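Long-range contacts in protein NBR1 homolog (Arabidopsis thaliana, PDB 6TGS), which probably acts as an autophagy receptor that targets ubiquitinated protein aggregates for degradation, and self-associates through the PB1 domain described here: residues L8-S13 with F21-K26; L54-S59 with L85-N90. The protein carries 3 engineered substitutions. All coordinates share one frame; numbering follows the deposited sequence. Where two conformers were deposited one is given.

Interaction 1. Residues L8-S13 with F21-K26; sequences LVVKVS and FRVPVK
V10 and F21 face each other as a hydrogen-bonded pair of an antiparallel hairpin, with L8 and V23 forming the next such pair. Each pair is closed by two backbone bonds. V10 N reaches F21 O at 2.8 Å and F21 N returns to V10 O, while L8 N to V23 O and V23 N to L8 O do the same at the neighbouring hydrogen-bonded pair. Between them V9 and R22 make a non-hydrogen-bonded pair, where CA of R22 adds a CA-H...O contact to L8 O at 3.4 Å.

The apolar contacts gather on the face that carries L8, V10, F21 and V23. The F21 ring lies beside V10, both side chains pointing the same way. CG of F21 sits between the backbone N and the carbonyl carbon (chi1 57°), and a chi2 of -89° turns one face of the ring to V10: CB of V10 stands 4.1 Å from its centroid, a CH-pi contact displaced toward the rim, and V10 CG1 meets F21 CZ at 3.6 Å. The other branch of V10, CG2, touches V23 CG2 at 3.8 Å. L45 and K41 of helix 35-46 also touch the F21 side chain. An alanine at F21 would probably leave V10 CB and CG1 without their aromatic partner and open a gap against L45.

On the reverse face the contact is thinner, with CG2 of V9 meeting the aliphatic CD of R22 at 4.0 Å.

This is the first hairpin of the ubiquitin-like PB1 fold. Backbone bonds set its register, and its two faces differ: L8, V10, F21 and V23 form an apolar side, where F21 meets helix 35-46, whereas V9 shares the other with an exposed arginine.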
ATOM      1  N   LEU A   8      10.385   1.380   2.369  1.00 36.74           N
ATOM      2  CA  LEU A   8       9.142   2.029   2.762  1.00 34.31           C
ATOM      3  C   LEU A   8       8.448   1.192   3.825  1.00 28.99           C
ATOM      4  O   LEU A   8       8.224  -0.004   3.631  1.00 26.05           O
ATOM      5  CB  LEU A   8       8.216   2.209   1.558  1.00 32.92           C
ATOM      6  CG  LEU A   8       6.795   2.734   1.826  1.00 38.25           C
ATOM      7  CD1 LEU A   8       6.811   4.203   2.216  1.00 37.17           C
ATOM      8  CD2 LEU A   8       5.883   2.506   0.624  1.00 35.42           C
ATOM      9  N   VAL A   9       8.104   1.821   4.939  1.00 27.24           N
ATOM     10  CA  VAL A   9       7.288   1.165   5.953  1.00 28.03           C
ATOM     11  C   VAL A   9       5.827   1.298   5.538  1.00 21.75           C
ATOM     12  O   VAL A   9       5.333   2.404   5.307  1.00 25.52           O
ATOM     13  CB  VAL A   9       7.527   1.776   7.339  1.00 30.01           C
ATOM     14  CG1 VAL A   9       6.528   1.218   8.335  1.00 25.26           C
ATOM     15  CG2 VAL A   9       8.942   1.482   7.786  1.00 38.41           C
ATOM     16  N   VAL A  10       5.143   0.163   5.436  1.00 17.24           N
ATOM     17  CA  VAL A  10       3.730   0.128   5.075  1.00 18.52           C
ATOM     18  C   VAL A  10       2.961  -0.391   6.278  1.00 20.25           C
ATOM     19  O   VAL A  10       3.302  -1.436   6.838  1.00 23.20           O
ATOM     20  CB  VAL A  10       3.485  -0.745   3.833  1.00 19.65           C
ATOM     21  CG1 VAL A  10       1.993  -0.790   3.491  1.00 23.23           C
ATOM     22  CG2 VAL A  10       4.284  -0.210   2.657  1.00 20.52           C
ATOM     23  N   LYS A  11       1.959   0.356   6.701  1.00 16.64           N
ATOM     24  CA  LYS A  11       0.970  -0.128   7.688  1.00 17.25           C
ATOM     25  C   LYS A  11      -0.400  -0.393   7.034  1.00 21.98           C
ATOM     26  O   LYS A  11      -0.819   0.504   6.350  1.00 22.11           O
ATOM     27  CB  LYS A  11       0.920   0.826   8.876  1.00 17.82           C
ATOM     28  CG  LYS A  11       2.252   0.961   9.586  1.00 23.72           C
ATOM     29  CD  LYS A  11       2.195   1.862  10.776  1.00 25.17           C
ATOM     30  CE  LYS A  11       3.578   2.297  11.200  1.00 37.53           C
ATOM     31  NZ  LYS A  11       3.524   3.461  12.111  1.00 45.57           N
ATOM     32  N   VAL A  12      -0.966  -1.429   7.269  0.70 16.01           N
ATOM     33  CA  VAL A  12      -2.245  -1.748   6.647  0.70 16.87           C
ATOM     34  C   VAL A  12      -3.264  -1.921   7.760  0.70 16.21           C
ATOM     35  O   VAL A  12      -2.984  -2.583   8.765  0.70 16.77           O
ATOM     36  CB  VAL A  12      -2.156  -3.016   5.778  0.70 18.59           C
ATOM     37  CG1 VAL A  12      -3.474  -3.238   5.055  0.70 18.51           C
ATOM     38  CG2 VAL A  12      -1.018  -2.902   4.775  0.70 19.11           C
ATOM     39  N   SER A  13      -4.426  -1.302   7.601  0.70 15.33           N
ATOM     40  CA  SER A  13      -5.509  -1.422   8.562  0.70 17.75           C
ATOM     41  C   SER A  13      -6.674  -2.185   7.947  0.70 21.85           C
ATOM     42  O   SER A  13      -7.153  -1.839   6.858  0.70 18.91           O
ATOM     43  CB  SER A  13      -5.971  -0.048   9.037  0.70 20.04           C
ATOM     44  OG  SER A  13      -6.987  -0.194  10.005  0.70 24.59           O
ATOM     45  N   PHE A  21       4.584  -3.975   7.550  1.00 18.84           N
ATOM     46  CA  PHE A  21       5.654  -4.666   6.845  1.00 19.40           C
ATOM     47  C   PHE A  21       6.482  -3.624   6.106  1.00 20.89           C
ATOM     48  O   PHE A  21       6.103  -2.456   6.016  1.00 23.74           O
ATOM     49  CB  PHE A  21       5.129  -5.749   5.894  1.00 18.12           C
ATOM     50  CG  PHE A  21       4.165  -5.250   4.864  1.00 19.99           C
ATOM     51  CD1 PHE A  21       2.815  -5.206   5.138  1.00 21.41           C
ATOM     52  CD2 PHE A  21       4.607  -4.860   3.606  1.00 23.13           C
ATOM     53  CE1 PHE A  21       1.910  -4.764   4.186  1.00 23.78           C
ATOM     54  CE2 PHE A  21       3.701  -4.423   2.640  1.00 24.69           C
ATOM     55  CZ  PHE A  21       2.351  -4.376   2.943  1.00 20.30           C
ATOM     56  N   ARG A  22       7.624  -4.041   5.578  1.00 22.91           N
ATOM     57  CA  ARG A  22       8.503  -3.103   4.892  1.00 24.79           C
ATOM     58  C   ARG A  22       8.703  -3.536   3.451  1.00 23.16           C
ATOM     59  O   ARG A  22       8.766  -4.731   3.143  1.00 26.18           O
ATOM     60  CB  ARG A  22       9.857  -2.990   5.599  1.00 25.90           C
ATOM     61  CG  ARG A  22       9.751  -2.542   7.048  1.00 27.23           C
ATOM     62  CD  ARG A  22      11.037  -1.883   7.531  1.00 38.86           C
ATOM     63  NE  ARG A  22      12.215  -2.711   7.283  1.00 37.78           N
ATOM     64  CZ  ARG A  22      13.452  -2.236   7.191  1.00 41.75           C
ATOM     65  NH1 ARG A  22      13.680  -0.937   7.325  1.00 34.79           N
ATOM     66  NH2 ARG A  22      14.463  -3.061   6.960  1.00 41.19           N
ATOM     67  N   VAL A  23       8.815  -2.549   2.565  1.00 26.26           N
ATOM     68  CA  VAL A  23       8.901  -2.778   1.135  1.00 27.81           C
ATOM     69  C   VAL A  23      10.235  -2.211   0.655  1.00 27.46           C
ATOM     70  O   VAL A  23      10.494  -1.018   0.841  1.00 30.82           O
ATOM     71  CB  VAL A  23       7.740  -2.129   0.366  1.00 29.40           C
ATOM     72  CG1 VAL A  23       7.956  -2.311  -1.122  1.00 33.58           C
ATOM     73  CG2 VAL A  23       6.411  -2.741   0.803  1.00 27.81           C
ATOM     74  N   PRO A  24      11.099  -3.018   0.050  1.00 31.68           N
ATOM     75  CA  PRO A  24      12.375  -2.489  -0.445  1.00 42.30           C
ATOM     76  C   PRO A  24      12.174  -1.498  -1.582  1.00 42.92           C
ATOM     77  O   PRO A  24      11.210  -1.571  -2.347  1.00 34.49           O
ATOM     78  CB  PRO A  24      13.118  -3.743  -0.921  1.00 38.16           C
ATOM     79  CG  PRO A  24      12.039  -4.739  -1.201  1.00 41.72           C
ATOM     80  CD  PRO A  24      10.970  -4.464  -0.182  1.00 34.84           C
ATOM     81  N   VAL A  25      13.089  -0.537  -1.637  1.00 44.43           N
ATOM     82  CA  VAL A  25      13.116   0.459  -2.738  1.00 44.83           C
ATOM     83  C   VAL A  25      14.333   0.197  -3.623  1.00 53.86           C
ATOM     84  O   VAL A  25      15.354  -0.297  -3.112  1.00 44.93           O
ATOM     85  CB  VAL A  25      13.112   1.901  -2.200  1.00 49.97           C
ATOM     86  CG1 VAL A  25      12.074   2.094  -1.108  1.00 47.38           C
ATOM     87  CG2 VAL A  25      14.493   2.328  -1.734  1.00 54.93           C
ATOM     88  N   LYS A  26      14.208   0.500  -4.909  1.00 52.79           N
ATOM     89  CA  LYS A  26      15.353   0.361  -5.834  1.00 53.26           C
ATOM     90  C   LYS A  26      16.203   1.630  -5.720  1.00 51.62           C
ATOM     91  O   LYS A  26      15.787   2.563  -5.024  1.00 53.15           O
ATOM     92  CB  LYS A  26      14.806   0.158  -7.247  1.00 54.55           C
ATOM     93  CG  LYS A  26      14.065  -1.155  -7.459  1.00 47.27           C
ATOM     94  CD  LYS A  26      12.986  -1.067  -8.511  1.00 62.97           C
ATOM     95  CE  LYS A  26      12.060  -2.267  -8.516  1.00 70.39           C
ATOM     96  NZ  LYS A  26      11.690  -2.672  -9.894  1.00 63.99           N
TER

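Interaction 2. Residues L54-S59 with L85-N90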
ATOM      1  N   LEU A  54     -10.691  -4.992  -3.610  1.00 22.91           N
ATOM      2  CA  LEU A  54     -10.491  -4.306  -2.345  1.00 22.06           C
ATOM      3  C   LEU A  54     -10.314  -2.822  -2.595  1.00 21.79           C
ATOM      4  O   LEU A  54      -9.642  -2.428  -3.548  1.00 30.93           O
ATOM      5  CB  LEU A  54      -9.251  -4.847  -1.640  1.00 23.44           C
ATOM      6  CG  LEU A  54      -9.220  -6.362  -1.428  1.00 24.64           C
ATOM      7  CD1 LEU A  54      -7.861  -6.811  -0.924  1.00 24.08           C
ATOM      8  CD2 LEU A  54     -10.288  -6.742  -0.440  1.00 25.20           C
ATOM      9  N   SER A  55     -10.905  -2.001  -1.745  1.00 21.03           N
ATOM     10  CA  SER A  55     -10.603  -0.578  -1.754  1.00 21.97           C
ATOM     11  C   SER A  55      -9.384  -0.344  -0.863  1.00 19.68           C
ATOM     12  O   SER A  55      -9.438  -0.597   0.344  1.00 21.82           O
ATOM     13  CB  SER A  55     -11.802   0.245  -1.280  1.00 29.19           C
ATOM     14  OG  SER A  55     -11.410   1.534  -0.840  1.00 34.42           O
ATOM     15  N   LEU A  56      -8.293   0.135  -1.456  1.00 16.32           N
ATOM     16  CA  LEU A  56      -7.047   0.415  -0.753  1.00 18.71           C
ATOM     17  C   LEU A  56      -6.828   1.920  -0.811  1.00 18.59           C
ATOM     18  O   LEU A  56      -6.624   2.470  -1.896  1.00 18.92           O
ATOM     19  CB  LEU A  56      -5.883  -0.337  -1.392  1.00 19.64           C
ATOM     20  CG  LEU A  56      -6.119  -1.847  -1.556  1.00 22.15           C
ATOM     21  CD1 LEU A  56      -4.921  -2.533  -2.232  1.00 24.66           C
ATOM     22  CD2 LEU A  56      -6.396  -2.450  -0.197  1.00 16.79           C
ATOM     23  N   THR A  57      -6.923   2.594   0.341  1.00 14.10           N
ATOM     24  CA  THR A  57      -6.857   4.050   0.361  1.00 15.46           C
ATOM     25  C   THR A  57      -5.835   4.542   1.376  1.00 20.21           C
ATOM     26  O   THR A  57      -5.580   3.879   2.385  1.00 18.19           O
ATOM     27  CB  THR A  57      -8.227   4.678   0.693  1.00 20.25           C
ATOM     28  OG1 THR A  57      -8.750   4.128   1.908  1.00 21.55           O
ATOM     29  CG2 THR A  57      -9.213   4.429  -0.460  1.00 18.63           C
ATOM     30  N   TYR A  58      -5.256   5.715   1.118  1.00 14.85           N
ATOM     31  CA  TYR A  58      -4.507   6.419   2.149  1.00 15.25           C
ATOM     32  C   TYR A  58      -4.885   7.889   2.146  1.00 17.59           C
ATOM     33  O   TYR A  58      -5.415   8.396   1.158  1.00 17.22           O
ATOM     34  CB  TYR A  58      -2.992   6.258   1.978  1.00 17.58           C
ATOM     35  CG  TYR A  58      -2.332   6.908   0.780  1.00 17.86           C
ATOM     36  CD1 TYR A  58      -1.779   8.189   0.872  1.00 18.26           C
ATOM     37  CD2 TYR A  58      -2.188   6.211  -0.422  1.00 19.33           C
ATOM     38  CE1 TYR A  58      -1.121   8.762  -0.209  1.00 17.69           C
ATOM     39  CE2 TYR A  58      -1.532   6.773  -1.503  1.00 21.17           C
ATOM     40  CZ  TYR A  58      -1.006   8.059  -1.389  1.00 25.20           C
ATOM     41  OH  TYR A  58      -0.355   8.629  -2.465  1.00 25.47           O
ATOM     42  N   SER A  59      -4.654   8.559   3.281  1.00 16.69           N
ATOM     43  CA  SER A  59      -4.958   9.985   3.407  1.00 16.45           C
ATOM     44  C   SER A  59      -3.702  10.802   3.159  1.00 20.76           C
ATOM     45  O   SER A  59      -2.699  10.643   3.867  1.00 25.36           O
ATOM     46  CB  SER A  59      -5.564  10.327   4.771  1.00 23.92           C
ATOM     47  OG  SER A  59      -6.670   9.499   5.068  1.00 25.16           O
ATOM     48  N   LEU A  85       3.630   4.674   4.753  1.00 26.36           N
ATOM     49  CA  LEU A  85       2.321   4.614   4.091  1.00 27.31           C
ATOM     50  C   LEU A  85       1.351   3.851   4.980  1.00 23.31           C
ATOM     51  O   LEU A  85       1.638   2.736   5.314  1.00 30.33           O
ATOM     52  CB  LEU A  85       2.502   3.948   2.735  1.00 22.37           C
ATOM     53  CG  LEU A  85       1.240   3.793   1.902  1.00 27.42           C
ATOM     54  CD1 LEU A  85       0.664   5.155   1.569  1.00 26.37           C
ATOM     55  CD2 LEU A  85       1.551   3.026   0.633  1.00 26.59           C
ATOM     56  N   LYS A  86       0.255   4.492   5.338  1.00 20.82           N
ATOM     57  CA  LYS A  86      -0.809   3.796   6.051  1.00 19.73           C
ATOM     58  C   LYS A  86      -1.964   3.584   5.092  1.00 21.61           C
ATOM     59  O   LYS A  86      -2.563   4.563   4.625  1.00 19.71           O
ATOM     60  CB  LYS A  86      -1.300   4.557   7.276  1.00 20.72           C
ATOM     61  CG  LYS A  86      -2.396   3.786   7.999  1.00 26.47           C
ATOM     62  CD  LYS A  86      -3.228   4.655   8.918  1.00 32.15           C
ATOM     63  CE  LYS A  86      -4.052   3.799   9.886  1.00 33.19           C
ATOM     64  NZ  LYS A  86      -5.471   3.649   9.502  1.00 45.03           N
ATOM     65  N   ILE A  87      -2.286   2.315   4.824  1.00 15.95           N
ATOM     66  CA  ILE A  87      -3.323   1.931   3.863  1.00 16.50           C
ATOM     67  C   ILE A  87      -4.531   1.402   4.625  1.00 17.25           C
ATOM     68  O   ILE A  87      -4.417   0.445   5.400  1.00 18.13           O
ATOM     69  CB  ILE A  87      -2.811   0.868   2.880  1.00 18.46           C
ATOM     70  CG1 ILE A  87      -1.618   1.371   2.065  1.00 21.52           C
ATOM     71  CG2 ILE A  87      -3.960   0.358   1.979  1.00 22.49           C
ATOM     72  CD1 ILE A  87      -1.005   0.276   1.190  1.00 22.76           C
ATOM     73  N   ASN A  88      -5.705   1.989   4.387  1.00 15.76           N
ATOM     74  CA  ASN A  88      -6.930   1.422   4.922  1.00 16.84           C
ATOM     75  C   ASN A  88      -7.528   0.468   3.892  1.00 19.19           C
ATOM     76  O   ASN A  88      -7.619   0.805   2.701  1.00 19.80           O
ATOM     77  CB  ASN A  88      -7.951   2.517   5.257  1.00 19.49           C
ATOM     78  CG  ASN A  88      -7.619   3.272   6.533  1.00 36.15           C
ATOM     79  OD1 ASN A  88      -6.906   2.773   7.396  1.00 30.14           O
ATOM     80  ND2 ASN A  88      -8.152   4.482   6.659  1.00 45.67           N
ATOM     81  N   VAL A  89      -7.975  -0.702   4.353  1.00 16.86           N
ATOM     82  CA  VAL A  89      -8.544  -1.734   3.483  1.00 18.36           C
ATOM     83  C   VAL A  89     -10.035  -1.811   3.719  1.00 18.94           C
ATOM     84  O   VAL A  89     -10.479  -2.019   4.852  1.00 20.79           O
ATOM     85  CB  VAL A  89      -7.926  -3.124   3.747  1.00 19.48           C
ATOM     86  CG1 VAL A  89      -8.553  -4.151   2.797  1.00 20.33           C
ATOM     87  CG2 VAL A  89      -6.453  -3.085   3.572  1.00 20.62           C
ATOM     88  N   ASN A  90     -10.817  -1.674   2.661  1.00 19.33           N
ATOM     89  CA  ASN A  90     -12.238  -1.940   2.761  1.00 25.62           C
ATOM     90  C   ASN A  90     -12.642  -2.913   1.670  1.00 32.80           C
ATOM     91  O   ASN A  90     -12.127  -2.861   0.549  1.00 28.62           O
ATOM     92  CB  ASN A  90     -13.048  -0.655   2.673  1.00 32.46           C
ATOM     93  CG  ASN A  90     -12.911   0.184   3.911  1.00 30.94           C
ATOM     94  OD1 ASN A  90     -13.663   0.020   4.870  1.00 45.96           O
ATOM     95  ND2 ASN A  90     -11.935   1.083   3.912  1.00 30.36           N
TER
HETATM   96  O   HOH W   1     -10.256   1.908   1.731  1.00 22.07           O
HETATM   97  O   HOH W   2      -7.883   6.168   3.790  1.00 30.70           O
HETATM   98  O   HOH W   3      -3.409   7.004   5.400  1.00 22.14           O
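Y58 packs on L85 and K86: its CB lies 3.2 Å from K86 O and also touches L85 CD1. CG of Y58 is placed between the backbone N and the carbonyl carbon (chi1 68°). The side chains of Y58 and L85 cross at about a right angle, and L85 CD1 sits over one face of the tyrosine ring, 3.8 Å from its centroid and offset toward the rim, a CH-pi contact. Y58 CG is 3.6 Å from L85 CD1 and Y58 CD2 is as near; Y58 CD1 and CE2 lie a little farther. At the tip, Y58 OH makes a weak hydrogen bond to a glycerol, probably from the crystallisation liquor.

Strand 55-59 here pairs antiparallel with strand 84-90, a central strand of the mixed sheet of the ubiquitin-like beta-grasp fold. Four backbone bonds join S55 to N90 and T57 to N88. Between these pairs, L56 CD2 lies alongside V89 CG2 at 3.8 Å, on the face turned to helix 35-46, where I42 touches both residues.

The other face is polar. One water accepts a bond from N90 ND2, donates to S55 O, and hydrogen-bonds to S55 OG and T57 OG1. Within strand 84-90, NZ of K86 donates to a lone pair of N88 OD1 at 2.7 Å. Past T57 and N88 another water accepts from S59 N and donates to K86 O, joining the two backbones.

Both contacts are partly buried antiparallel strand pairs of one sheet, and they meet where strands 8-14 and 84-90 run parallel as neighbours: K11 N probably bonds to L85 O, and K11 O to I87 N. Interaction 1 joins the strand outermost on its side within this chain, 17-23, to the rest and closes a local hairpin, whereas interaction 2 brings together strands separated by a helix and a further strand. Each lays apolar side chains against helix 35-46, and I42 touches V12 of the first as well as L56 and V89 of the second. Their reverse faces differ: in interaction 1 a valine and an arginine stem meet directly, while in interaction 2 serine, threonine and asparagine share ordered water.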